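Long-range contact in lysyl oxidase (Pichia pastoris, PDB 1W7C), which probably oxidises primary amines such as peptidyl lysine to aldehydes, using copper and a topaquinone cofactor formed from one of its own tyrosines: residues A[332-337]-A[493-498]. Residues are numbered along the deposited sequence; the frame is centred on the assembly and turned at random.
Sequences VYELSL and NYKVDL. With CA (calcium ion), chain D.
E334 OE2 is gripped by two donors: K495 NZ, in a salt bridge of 2.8 Å, and a water that also donates to D497 OD2. The ammonium comes from above the carboxylate plane, 42° out of it, while the other oxygen, E334 OE1, accepts the hydroxyl of S336 at 2.8 Å from OG. Both long chains are extended, and the lysine methylenes pass close to the acid, K495 CD lying 3.7 Å from E334 CD. K495 NZ has a further partner in L612 O, which should help satisfy this buried charge. The shared water bridges two carboxylates whose like charges, E334 OE2 and D497 OD2, stand 5.2 Å apart; K65, salt-bridged to D497, and the calcium ion would further offset that repulsion.

D497 divides its oxygens: OD1 binds calcium at 2.3 Å, whereas OD2 lies near the edge of the Y333 ring. The D497 side chain leaves the sheet on the same face as those of E334, S336 and K495. L498 O, a water, D499, D643 and I644 complete the metal site.

On the other face, L337 CD1 sits over the Y494 ring in a CH-pi contact, 4.0 Å from its centroid and 15° off the normal. L335 CD1 packs against V496 CG2, and V332 against L498; strands 440-446 and 452-458 cover L335 and Y494.

Paired backbone bonds between S336 and K495 and the 177° between the directions of 334-337 and 493-498 establish antiparallel pairing. It joins strands 329-344 and 488-498 in the beta-rich catalytic domain of copper amine oxidases, with a calcium site at the end of the second strand.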
# COMPACT_ATOMS: atom_id res chain seq x y z
N VAL A 332 -16.13 15.50 4.79
CA VAL A 332 -15.64 15.15 6.14
C VAL A 332 -15.66 16.43 6.99
O VAL A 332 -15.02 17.42 6.65
CB VAL A 332 -14.19 14.59 6.10
CG1 VAL A 332 -13.65 14.40 7.53
CG2 VAL A 332 -14.09 13.32 5.30
N TYR A 333 -16.40 16.38 8.10
CA TYR A 333 -16.44 17.50 9.02
C TYR A 333 -15.11 17.65 9.77
O TYR A 333 -14.57 18.75 9.86
CB TYR A 333 -17.63 17.40 9.99
CG TYR A 333 -17.52 18.50 11.05
CD1 TYR A 333 -17.79 19.81 10.72
CD2 TYR A 333 -17.12 18.22 12.36
CE1 TYR A 333 -17.61 20.83 11.65
CE2 TYR A 333 -16.95 19.21 13.30
CZ TYR A 333 -17.20 20.52 12.93
OH TYR A 333 -17.00 21.53 13.83
N GLU A 334 -14.62 16.53 10.29
CA GLU A 334 -13.39 16.47 11.08
C GLU A 334 -12.63 15.22 10.73
O GLU A 334 -13.22 14.14 10.73
CB GLU A 334 -13.74 16.43 12.58
CG GLU A 334 -12.52 16.30 13.49
CD GLU A 334 -12.80 16.26 14.97
OE1 GLU A 334 -11.81 16.12 15.72
OE2 GLU A 334 -13.99 16.36 15.40
N LEU A 335 -11.33 15.39 10.47
CA LEU A 335 -10.41 14.26 10.33
C LEU A 335 -9.28 14.55 11.31
O LEU A 335 -8.56 15.53 11.13
CB LEU A 335 -9.90 14.15 8.88
CG LEU A 335 -8.78 13.13 8.65
CD1 LEU A 335 -9.23 11.73 9.00
CD2 LEU A 335 -8.33 13.18 7.21
N SER A 336 -9.09 13.71 12.30
CA SER A 336 -8.09 14.05 13.31
C SER A 336 -7.49 12.77 13.91
O SER A 336 -8.18 11.93 14.48
CB SER A 336 -8.70 14.91 14.42
OG SER A 336 -9.85 14.28 14.95
N LEU A 337 -6.17 12.67 13.81
CA LEU A 337 -5.45 11.68 14.61
C LEU A 337 -5.78 11.90 16.08
O LEU A 337 -5.76 13.05 16.56
CB LEU A 337 -3.95 11.86 14.39
CG LEU A 337 -3.05 10.95 15.23
CD1 LEU A 337 -3.15 9.50 14.80
CD2 LEU A 337 -1.64 11.46 15.19
N ASN A 493 -5.14 5.75 16.18
CA ASN A 493 -6.58 5.95 16.02
C ASN A 493 -6.82 7.27 15.31
O ASN A 493 -6.28 8.29 15.70
CB ASN A 493 -7.28 5.98 17.38
CG ASN A 493 -8.77 6.00 17.26
OD1 ASN A 493 -9.41 6.99 17.64
ND2 ASN A 493 -9.37 4.89 16.79
N TYR A 494 -7.67 7.22 14.28
CA TYR A 494 -8.12 8.42 13.58
C TYR A 494 -9.64 8.58 13.73
O TYR A 494 -10.41 7.67 13.48
CB TYR A 494 -7.80 8.32 12.10
CG TYR A 494 -6.31 8.35 11.76
CD1 TYR A 494 -5.56 7.19 11.85
CD2 TYR A 494 -5.69 9.50 11.34
CE1 TYR A 494 -4.20 7.21 11.55
CE2 TYR A 494 -4.37 9.53 11.03
CZ TYR A 494 -3.62 8.37 11.13
OH TYR A 494 -2.29 8.38 10.79
N LYS A 495 -10.05 9.78 14.10
CA LYS A 495 -11.46 10.16 14.08
C LYS A 495 -11.79 10.63 12.67
O LYS A 495 -11.22 11.63 12.20
CB LYS A 495 -11.72 11.27 15.09
CG LYS A 495 -13.18 11.61 15.26
CD LYS A 495 -13.32 12.82 16.19
CE LYS A 495 -14.78 13.15 16.52
NZ LYS A 495 -14.83 14.43 17.31
N VAL A 496 -12.66 9.91 11.98
CA VAL A 496 -13.00 10.18 10.60
C VAL A 496 -14.50 10.48 10.57
O VAL A 496 -15.34 9.58 10.43
CB VAL A 496 -12.65 8.97 9.68
CG1 VAL A 496 -12.92 9.30 8.23
CG2 VAL A 496 -11.20 8.52 9.84
N ASP A 497 -14.84 11.74 10.72
CA ASP A 497 -16.23 12.15 10.78
C ASP A 497 -16.69 12.50 9.37
O ASP A 497 -16.89 13.65 8.98
CB ASP A 497 -16.41 13.29 11.77
CG ASP A 497 -17.83 13.73 11.92
OD1 ASP A 497 -18.76 13.00 11.42
OD2 ASP A 497 -18.08 14.79 12.55
N LEU A 498 -16.92 11.44 8.61
CA LEU A 498 -17.51 11.51 7.27
C LEU A 498 -18.94 12.02 7.44
O LEU A 498 -19.66 11.52 8.31
CB LEU A 498 -17.52 10.11 6.60
CG LEU A 498 -16.20 9.76 5.90
CD1 LEU A 498 -16.01 8.23 5.89
CD2 LEU A 498 -16.18 10.29 4.50
CA CA D . -20.59 12.16 10.37
O HOH W 1 -16.66 15.60 14.84
O HOH W 2 -22.48 11.18 9.21